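Local coordinates for hemolysin-like protein containing CBS domains (PDB 3OCO), which is of unknown function but, as the paired CBS-domain part of a larger predicted membrane protein of the CorC/HlyC-related family, probably serves a regulatory role, at residues Y48-V58 and G69-V77; M17-V25 and V98-V107. All coordinates share one frame; numbering follows the deposited sequence.

Overall arrangement
Contact 1 and contact 2 lie on opposite sides of the chain's centre, their own centres 24 Å apart and their nearest atoms about 12 Å apart. Contact 1 joins helix 41-51, the hairpin of strands 55-60 and 66-72, and helix 73-83, both of its segments within the range of the first CBS domain. Contact 2 fastens the chain around helices 10-19 and 22-25 to strand 96-99 and helix 104-113 of the second. Along the sequence contact 1 is nested inside the loop closed by contact 2, so residues 17-25 pack on residues 98-107 across 72 intervening residues that include contact 1. Both contacts also touch the second subunit.

Contact 1: Y48-V58 and G69-V77; sequences YLEEQYSRFPV and GYAYNYDIV
The Tyr48 ring receives CB of Asn73 over one face, a CH-pi contact 3.8 Å from the ring centroid and offset toward the rim, while the Asn73 amide stands nearly upright to the ring, the planes 82° apart. CG1 of Val77 comes to the same ring obliquely. Ala71 O lies at the edge of the Phe56 ring, and Ser54 O at the edge of the Tyr72 ring, near its plane, with Tyr74 CB over one face. The extended Arg55 chain runs alongside Tyr70, with Arg55 CD 3.7 Å from Tyr70 CE1. With CG of Tyr70 set between its backbone N and carbonyl carbon (chi1 80°), the ring is brought beside this chain.

Strands 55-58 and 69-72 pair antiparallel as a beta hairpin of the first CBS domain. Phe56 N to Ala71 O is 2.9 Å and Ala71 N to Phe56 O 2.7 Å, and Val58 N bonds to Gly69 O at 2.7 Å. Val58 CG2 packs 4.0 Å from Ala71 CB on the face that Phe56 shares. Past Tyr72, the N-cap of helix 73-83, Asn73 N reaches Ser54 O at 2.7 Å. Tyr74 N donates to Asn73 OD1 in a bent bond, which holds the amide turned to the helix start. Ile76 packs on Ile41, Ala44 and Leu45 of helix 41-51, and Asn73 of the second subunit on Tyr48. The bonded N-H and C=O groups of the ladder thus satisfy one another.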
loop_
_atom_site.group_PDB
_atom_site.type_symbol
_atom_site.label_atom_id
_atom_site.label_comp_id
_atom_site.label_asym_id
_atom_site.label_seq_id
_atom_site.Cartn_x
_atom_site.Cartn_y
_atom_site.Cartn_z
ATOM N N TYR A 48 4.605 12.952 7.068
ATOM C CA TYR A 48 4.132 11.573 7.036
ATOM C C TYR A 48 3.389 11.247 8.338
ATOM O O TYR A 48 2.266 10.749 8.315
ATOM C CB TYR A 48 5.312 10.615 6.788
ATOM C CG TYR A 48 5.015 9.171 7.130
ATOM C CD1 TYR A 48 4.014 8.467 6.466
ATOM C CD2 TYR A 48 5.738 8.506 8.112
ATOM C CE1 TYR A 48 3.739 7.148 6.778
ATOM C CE2 TYR A 48 5.467 7.191 8.428
ATOM C CZ TYR A 48 4.470 6.516 7.757
ATOM O OH TYR A 48 4.193 5.204 8.080
ATOM N N LEU A 49 4.002 11.588 9.466
ATOM C CA LEU A 49 3.460 11.261 10.785
ATOM C C LEU A 49 2.119 11.917 11.022
ATOM O O LEU A 49 1.302 11.428 11.802
ATOM C CB LEU A 49 4.450 11.665 11.884
ATOM C CG LEU A 49 5.638 10.712 11.972
ATOM C CD1 LEU A 49 6.669 11.191 12.948
ATOM C CD2 LEU A 49 5.140 9.341 12.385
ATOM N N GLU A 50 1.895 13.024 10.333
ATOM C CA GLU A 50 0.659 13.775 10.453
ATOM C C GLU A 50 -0.427 13.292 9.481
ATOM O O GLU A 50 -1.616 13.318 9.810
ATOM C CB GLU A 50 0.945 15.261 10.222
ATOM C CG GLU A 50 -0.273 16.163 10.296
ATOM C CD GLU A 50 -0.891 16.233 11.691
ATOM O OE1 GLU A 50 -0.326 15.643 12.639
ATOM O OE2 GLU A 50 -1.944 16.891 11.832
ATOM N N GLU A 51 -0.026 12.846 8.292
ATOM C CA GLU A 51 -1.001 12.530 7.241
ATOM C C GLU A 51 -1.015 11.064 6.775
ATOM O O GLU A 51 -1.911 10.661 6.031
ATOM C CB GLU A 51 -0.777 13.445 6.039
ATOM C CG GLU A 51 -0.578 14.902 6.428
ATOM C CD GLU A 51 -0.893 15.855 5.296
ATOM O OE1 GLU A 51 -0.130 15.863 4.306
ATOM O OE2 GLU A 51 -1.901 16.594 5.398
ATOM N N GLN A 52 -0.007 10.290 7.179
ATOM C CA GLN A 52 0.034 8.833 6.928
ATOM C C GLN A 52 0.266 8.352 5.495
ATOM O O GLN A 52 0.693 7.211 5.312
ATOM C CB GLN A 52 -1.243 8.132 7.399
ATOM C CG GLN A 52 -1.681 8.372 8.806
ATOM C CD GLN A 52 -2.932 7.567 9.091
ATOM O OE1 GLN A 52 -2.934 6.338 8.966
ATOM N NE2 GLN A 52 -4.016 8.254 9.429
ATOM N N TYR A 53 -0.051 9.160 4.482
ATOM C CA TYR A 53 0.130 8.677 3.110
ATOM C C TYR A 53 1.515 8.070 2.984
ATOM O O TYR A 53 2.457 8.540 3.593
ATOM C CB TYR A 53 -0.061 9.796 2.075
ATOM C CG TYR A 53 -1.357 10.560 2.213
ATOM C CD1 TYR A 53 -2.543 10.032 1.753
ATOM C CD2 TYR A 53 -1.385 11.823 2.800
ATOM C CE1 TYR A 53 -3.733 10.731 1.880
ATOM C CE2 TYR A 53 -2.572 12.532 2.932
ATOM C CZ TYR A 53 -3.742 11.979 2.472
ATOM O OH TYR A 53 -4.927 12.676 2.596
ATOM N N SER A 54 1.655 7.015 2.208
ATOM C CA SER A 54 2.965 6.394 2.122
ATOM C C SER A 54 3.814 6.979 0.998
ATOM O O SER A 54 5.034 6.796 0.964
ATOM C CB SER A 54 2.832 4.885 1.955
ATOM O OG SER A 54 2.131 4.579 0.775
ATOM N N ARG A 55 3.165 7.672 0.072
ATOM C CA ARG A 55 3.873 8.312 -1.037
ATOM C C ARG A 55 3.442 9.750 -1.246
ATOM O O ARG A 55 2.250 10.033 -1.365
ATOM C CB ARG A 55 3.664 7.538 -2.328
ATOM C CG ARG A 55 4.115 6.114 -2.227
ATOM C CD ARG A 55 4.018 5.453 -3.557
ATOM N NE ARG A 55 4.491 4.085 -3.496
ATOM C CZ ARG A 55 3.688 3.032 -3.493
ATOM N NH1 ARG A 55 2.372 3.219 -3.552
ATOM N NH2 ARG A 55 4.204 1.806 -3.451
ATOM N N PHE A 56 4.421 10.649 -1.286
ATOM C CA PHE A 56 4.159 12.069 -1.495
ATOM C C PHE A 56 4.780 12.544 -2.788
ATOM O O PHE A 56 5.996 12.461 -2.970
ATOM C CB PHE A 56 4.750 12.901 -0.363
ATOM C CG PHE A 56 4.009 12.784 0.931
ATOM C CD1 PHE A 56 2.906 13.584 1.187
ATOM C CD2 PHE A 56 4.420 11.883 1.901
ATOM C CE1 PHE A 56 2.216 13.478 2.392
ATOM C CE2 PHE A 56 3.737 11.773 3.105
ATOM C CZ PHE A 56 2.633 12.578 3.350
ATOM N N PRO A 57 3.942 13.060 -3.690
ATOM C CA PRO A 57 4.424 13.796 -4.857
ATOM C C PRO A 57 5.380 14.894 -4.412
ATOM O O PRO A 57 5.109 15.600 -3.414
ATOM C CB PRO A 57 3.152 14.426 -5.409
ATOM C CG PRO A 57 2.049 13.561 -4.902
ATOM C CD PRO A 57 2.479 13.134 -3.550
ATOM N N VAL A 58 6.515 14.987 -5.099
ATOM C CA VAL A 58 7.504 16.030 -4.861
ATOM C C VAL A 58 7.354 17.160 -5.901
ATOM O O VAL A 58 7.405 16.896 -7.094
ATOM C CB VAL A 58 8.932 15.450 -4.943
ATOM C CG1 VAL A 58 9.971 16.562 -4.911
ATOM C CG2 VAL A 58 9.171 14.439 -3.815
ATOM N N GLY A 69 8.565 14.044 -9.144
ATOM C CA GLY A 69 8.715 12.667 -8.687
ATOM C C GLY A 69 7.933 12.386 -7.411
ATOM O O GLY A 69 7.028 13.152 -7.070
ATOM N N TYR A 70 8.270 11.310 -6.695
ATOM C CA TYR A 70 7.633 11.071 -5.397
ATOM C C TYR A 70 8.629 10.707 -4.335
ATOM O O TYR A 70 9.725 10.225 -4.650
ATOM C CB TYR A 70 6.543 10.004 -5.477
ATOM C CG TYR A 70 7.048 8.575 -5.470
ATOM C CD1 TYR A 70 7.000 7.793 -4.310
ATOM C CD2 TYR A 70 7.553 7.999 -6.625
ATOM C CE1 TYR A 70 7.460 6.472 -4.311
ATOM C CE2 TYR A 70 8.009 6.691 -6.640
ATOM C CZ TYR A 70 7.965 5.931 -5.483
ATOM O OH TYR A 70 8.429 4.633 -5.534
ATOM N N ALA A 71 8.243 10.960 -3.078
ATOM C CA ALA A 71 8.995 10.483 -1.905
ATOM C C ALA A 71 8.251 9.373 -1.130
ATOM O O ALA A 71 7.065 9.491 -0.812
ATOM C CB ALA A 71 9.344 11.629 -0.985
ATOM N N TYR A 72 8.981 8.308 -0.827
ATOM C CA TYR A 72 8.438 7.087 -0.239
ATOM C C TYR A 72 8.618 7.088 1.291
ATOM O O TYR A 72 9.722 7.319 1.782
ATOM C CB TYR A 72 9.160 5.908 -0.909
ATOM C CG TYR A 72 8.751 4.495 -0.515
ATOM C CD1 TYR A 72 7.460 4.189 -0.095
ATOM C CD2 TYR A 72 9.663 3.457 -0.630
ATOM C CE1 TYR A 72 7.103 2.866 0.251
ATOM C CE2 TYR A 72 9.327 2.155 -0.316
ATOM C CZ TYR A 72 8.053 1.860 0.129
ATOM O OH TYR A 72 7.758 0.545 0.443
ATOM N N ASN A 73 7.538 6.868 2.044
ATOM C CA ASN A 73 7.626 6.883 3.522
ATOM C C ASN A 73 8.809 6.084 4.093
ATOM O O ASN A 73 9.579 6.603 4.914
ATOM C CB ASN A 73 6.293 6.523 4.219
ATOM C CG ASN A 73 5.755 5.105 3.866
ATOM O OD1 ASN A 73 6.375 4.320 3.144
ATOM N ND2 ASN A 73 4.584 4.795 4.396
ATOM N N TYR A 74 8.970 4.843 3.632
ATOM C CA TYR A 74 10.138 4.027 3.995
ATOM C C TYR A 74 11.459 4.779 3.862
ATOM O O TYR A 74 12.317 4.710 4.756
ATOM C CB TYR A 74 10.207 2.772 3.133
ATOM C CG TYR A 74 11.416 1.891 3.390
ATOM C CD1 TYR A 74 11.494 1.088 4.520
ATOM C CD2 TYR A 74 12.455 1.831 2.477
ATOM C CE1 TYR A 74 12.590 0.271 4.737
ATOM C CE2 TYR A 74 13.550 1.019 2.683
ATOM C CZ TYR A 74 13.617 0.239 3.815
ATOM O OH TYR A 74 14.717 -0.574 4.011
ATOM N N ASP A 75 11.618 5.486 2.743
ATOM C CA ASP A 75 12.862 6.202 2.433
ATOM C C ASP A 75 13.089 7.348 3.398
ATOM O O ASP A 75 14.212 7.578 3.851
ATOM C CB ASP A 75 12.823 6.757 1.001
ATOM C CG ASP A 75 13.044 5.688 -0.058
ATOM O OD1 ASP A 75 13.697 4.662 0.243
ATOM O OD2 ASP A 75 12.574 5.887 -1.203
ATOM N N ILE A 76 12.011 8.070 3.686
ATOM C CA ILE A 76 11.990 9.129 4.691
ATOM C C ILE A 76 12.372 8.629 6.099
ATOM O O ILE A 76 13.294 9.178 6.737
ATOM C CB ILE A 76 10.592 9.817 4.731
ATOM C CG1 ILE A 76 10.252 10.395 3.351
ATOM C CG2 ILE A 76 10.549 10.935 5.764
ATOM C CD1 ILE A 76 8.774 10.712 3.138
ATOM N N VAL A 77 11.683 7.602 6.614
ATOM C CA VAL A 77 11.991 7.231 7.993
ATOM C C VAL A 77 13.389 6.645 8.104
ATOM O O VAL A 77 14.078 6.866 9.097
ATOM C CB VAL A 77 10.902 6.332 8.713
ATOM C CG1 VAL A 77 9.627 6.252 7.919
ATOM C CG2 VAL A 77 11.452 4.951 9.081
#

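Contact 2: M17-V25 and V98-V107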
loop_
_atom_site.group_PDB
_atom_site.type_symbol
_atom_site.label_atom_id
_atom_site.label_comp_id
_atom_site.label_asym_id
_atom_site.label_seq_id
_atom_site.Cartn_x
_atom_site.Cartn_y
_atom_site.Cartn_z
HETATM N N MSE A 17 -14.662 -0.291 -14.554
HETATM C CA MSE A 17 -13.384 0.368 -14.444
HETATM C C MSE A 17 -12.558 0.203 -15.713
HETATM O O MSE A 17 -11.693 1.031 -16.006
HETATM C CB MSE A 17 -12.609 -0.180 -13.257
HETATM C CG MSE A 17 -11.550 0.792 -12.731
HETATM SE SE MSE A 17 -9.885 -0.110 -12.296
HETATM C CE MSE A 17 -9.458 0.923 -10.716
ATOM N N ASN A 18 -12.811 -0.871 -16.454
ATOM C CA ASN A 18 -12.050 -1.137 -17.668
ATOM C C ASN A 18 -12.226 -0.007 -18.675
ATOM O O ASN A 18 -11.354 0.254 -19.508
ATOM C CB ASN A 18 -12.465 -2.473 -18.287
ATOM C CG ASN A 18 -11.661 -2.814 -19.527
ATOM O OD1 ASN A 18 -12.196 -2.864 -20.642
ATOM N ND2 ASN A 18 -10.364 -3.037 -19.345
ATOM N N ASP A 19 -13.354 0.681 -18.569
ATOM C CA ASP A 19 -13.729 1.680 -19.560
ATOM C C ASP A 19 -13.497 3.101 -19.067
ATOM O O ASP A 19 -13.584 4.046 -19.847
ATOM C CB ASP A 19 -15.190 1.492 -19.972
ATOM C CG ASP A 19 -15.411 1.736 -21.445
ATOM O OD1 ASP A 19 -14.424 2.014 -22.156
ATOM O OD2 ASP A 19 -16.571 1.646 -21.898
ATOM N N LYS A 20 -13.187 3.242 -17.778
ATOM C CA LYS A 20 -12.967 4.551 -17.166
ATOM C C LYS A 20 -11.632 5.153 -17.590
ATOM O O LYS A 20 -10.767 4.464 -18.127
ATOM C CB LYS A 20 -13.030 4.450 -15.641
ATOM C CG LYS A 20 -14.435 4.463 -15.061
ATOM C CD LYS A 20 -14.472 3.769 -13.699
ATOM C CE LYS A 20 -15.883 3.752 -13.126
ATOM N NZ LYS A 20 -16.360 5.134 -12.826
ATOM N N VAL A 21 -11.471 6.447 -17.348
ATOM C CA VAL A 21 -10.206 7.112 -17.647
ATOM C C VAL A 21 -9.548 7.707 -16.404
ATOM O O VAL A 21 -10.137 7.765 -15.324
ATOM C CB VAL A 21 -10.369 8.213 -18.694
ATOM C CG1 VAL A 21 -10.873 7.628 -19.990
ATOM C CG2 VAL A 21 -11.305 9.288 -18.184
ATOM N N ALA A 22 -8.317 8.164 -16.582
ATOM C CA ALA A 22 -7.527 8.710 -15.495
ATOM C C ALA A 22 -8.283 9.699 -14.585
ATOM O O ALA A 22 -8.174 9.629 -13.359
ATOM C CB ALA A 22 -6.255 9.342 -16.054
ATOM N N SER A 23 -9.046 10.610 -15.173
ATOM C CA SER A 23 -9.732 11.646 -14.401
ATOM C C SER A 23 -10.894 11.151 -13.530
ATOM O O SER A 23 -11.365 11.869 -12.650
ATOM C CB SER A 23 -10.194 12.787 -15.323
ATOM O OG SER A 23 -11.056 12.323 -16.342
ATOM N N ASP A 24 -11.358 9.932 -13.777
ATOM C CA ASP A 24 -12.455 9.358 -12.997
ATOM C C ASP A 24 -11.978 8.779 -11.652
ATOM O O ASP A 24 -12.749 8.670 -10.696
ATOM C CB ASP A 24 -13.151 8.249 -13.796
ATOM C CG ASP A 24 -13.573 8.696 -15.192
ATOM O OD1 ASP A 24 -14.507 8.095 -15.758
ATOM O OD2 ASP A 24 -12.967 9.637 -15.731
ATOM N N VAL A 25 -10.696 8.439 -11.588
ATOM C CA VAL A 25 -10.152 7.590 -10.539
ATOM C C VAL A 25 -9.157 8.340 -9.663
ATOM O O VAL A 25 -8.851 7.934 -8.543
ATOM C CB VAL A 25 -9.435 6.381 -11.184
ATOM C CG1 VAL A 25 -8.562 5.666 -10.182
ATOM C CG2 VAL A 25 -10.449 5.420 -11.787
ATOM N N VAL A 98 0.510 10.977 -17.317
ATOM C CA VAL A 98 -0.480 10.475 -18.262
ATOM C C VAL A 98 -1.560 11.535 -18.421
ATOM O O VAL A 98 -1.822 12.278 -17.469
ATOM C CB VAL A 98 -1.134 9.155 -17.755
ATOM C CG1 VAL A 98 -0.072 8.162 -17.271
ATOM C CG2 VAL A 98 -2.126 9.422 -16.636
ATOM N N PRO A 99 -2.201 11.598 -19.614
ATOM C CA PRO A 99 -3.270 12.568 -19.893
ATOM C C PRO A 99 -4.573 12.203 -19.190
ATOM O O PRO A 99 -4.802 11.021 -18.915
ATOM C CB PRO A 99 -3.462 12.467 -21.418
ATOM C CG PRO A 99 -2.520 11.375 -21.906
ATOM C CD PRO A 99 -2.054 10.616 -20.704
ATOM N N GLU A 100 -5.412 13.199 -18.905
ATOM C CA GLU A 100 -6.697 12.962 -18.229
ATOM C C GLU A 100 -7.539 11.875 -18.874
ATOM O O GLU A 100 -8.338 11.214 -18.207
ATOM C CB GLU A 100 -7.525 14.244 -18.180
ATOM C CG GLU A 100 -7.131 15.197 -17.090
ATOM C CD GLU A 100 -7.591 16.607 -17.372
ATOM O OE1 GLU A 100 -8.626 16.780 -18.050
ATOM O OE2 GLU A 100 -6.912 17.550 -16.925
ATOM N N ASN A 101 -7.375 11.690 -20.175
ATOM C CA ASN A 101 -8.262 10.800 -20.908
ATOM C C ASN A 101 -7.725 9.382 -21.116
ATOM O O ASN A 101 -8.389 8.569 -21.746
ATOM C CB ASN A 101 -8.689 11.422 -22.245
ATOM C CG ASN A 101 -7.507 11.750 -23.133
ATOM O OD1 ASN A 101 -6.902 10.865 -23.737
ATOM N ND2 ASN A 101 -7.162 13.031 -23.207
HETATM N N MSE A 102 -6.541 9.072 -20.593
HETATM C CA MSE A 102 -6.033 7.708 -20.740
HETATM C C MSE A 102 -6.945 6.720 -20.021
HETATM O O MSE A 102 -7.357 6.954 -18.890
HETATM C CB MSE A 102 -4.606 7.570 -20.209
HETATM C CG MSE A 102 -3.755 6.597 -21.013
HETATM SE SE MSE A 102 -2.041 6.172 -20.189
HETATM C CE MSE A 102 -1.074 5.586 -21.781
ATOM N N LYS A 103 -7.270 5.620 -20.693
ATOM C CA LYS A 103 -8.071 4.571 -20.083
ATOM C C LYS A 103 -7.294 3.960 -18.926
ATOM O O LYS A 103 -6.094 3.713 -19.028
ATOM C CB LYS A 103 -8.428 3.493 -21.105
ATOM C CG LYS A 103 -9.910 3.404 -21.452
ATOM C CD LYS A 103 -10.384 4.623 -22.224
ATOM C CE LYS A 103 -11.738 4.358 -22.897
ATOM N NZ LYS A 103 -11.666 3.178 -23.823
ATOM N N VAL A 104 -7.993 3.710 -17.829
ATOM C CA VAL A 104 -7.361 3.233 -16.610
ATOM C C VAL A 104 -6.328 2.117 -16.813
ATOM O O VAL A 104 -5.189 2.256 -16.380
ATOM C CB VAL A 104 -8.413 2.847 -15.566
ATOM C CG1 VAL A 104 -7.759 2.212 -14.376
ATOM C CG2 VAL A 104 -9.193 4.092 -15.148
ATOM N N PRO A 105 -6.706 1.019 -17.483
ATOM C CA PRO A 105 -5.729 -0.067 -17.669
ATOM C C PRO A 105 -4.468 0.391 -18.403
ATOM O O PRO A 105 -3.381 -0.149 -18.138
ATOM C CB PRO A 105 -6.484 -1.079 -18.530
ATOM C CG PRO A 105 -7.927 -0.801 -18.257
ATOM C CD PRO A 105 -8.027 0.679 -18.037
ATOM N N ASP A 106 -4.616 1.364 -19.308
ATOM C CA ASP A 106 -3.477 1.890 -20.054
ATOM C C ASP A 106 -2.544 2.695 -19.155
ATOM O O ASP A 106 -1.334 2.714 -19.365
ATOM C CB ASP A 106 -3.938 2.734 -21.233
ATOM C CG ASP A 106 -4.488 1.894 -22.365
ATOM O OD1 ASP A 106 -4.199 0.681 -22.390
ATOM O OD2 ASP A 106 -5.200 2.447 -23.232
ATOM N N VAL A 107 -3.106 3.355 -18.149
ATOM C CA VAL A 107 -2.283 4.009 -17.153
ATOM C C VAL A 107 -1.586 2.957 -16.285
ATOM O O VAL A 107 -0.381 3.044 -16.061
ATOM C CB VAL A 107 -3.080 5.060 -16.323
ATOM C CG1 VAL A 107 -4.398 5.388 -17.014
ATOM C CG2 VAL A 107 -3.314 4.605 -14.895
HETATM O O HOH W 1 -12.572 0.177 -23.620
HETATM O O HOH W 2 -10.752 12.728 -19.384
#
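Val21 and Lys103 bring their backbones together in a single bridge, with hydrogen bonds on both sides of it. Val104 N donates to Lys20 O at 2.9 Å, tilted from the carbonyl plane, and Ala22 N reaches Met102 O at 2.8 Å, nearly along the C=O axis. One step further on, Ser23 N meets Glu100 O at 3.2 Å, in the carbonyl plane and on a lone pair.

Side chains fill in around these bonds. Val104 lies at the middle of the apolar packing: its CG1 touches the selenium of Met17, a selenomethionine, at 3.8 Å, and its CG2 meets CG2 of Val25, both side chains crossing it at about a right angle. CG1 of Val104 is anti to the backbone N (chi1 174°), which sends its two methyls to these different neighbours. Ala22 CB points in among Val98, Val107 and the carbonyls of Pro99 and Glu100. Across the other end, Asn18 ND2 comes 3.5 Å from Pro105 CG.

Residues 98-107 belong to the second of the two CBS domains, whose strand 96-99 and helix 104-113 are joined by the type I turn from Pro99 to Met102; that turn presents the carbonyls of Glu100 and Met102 to the N-terminal segment. Lys103 takes the N-cap position of the helix, and its bent chain runs beside Asp19. The weak salt bridge there spans 3.4 Å from Lys103 NZ to Asp19 OD1. A water links the same two atoms.

Farther out, Val137 and Glu140 of helix 134-142 lie against Met17, and Val121 of strand 119-122 against Ala22. Glu100 is held from beyond by a hydrogen bond between its OE2 and Ser129 OG, and Phe10 of the second subunit packs on Asn18 and Pro105.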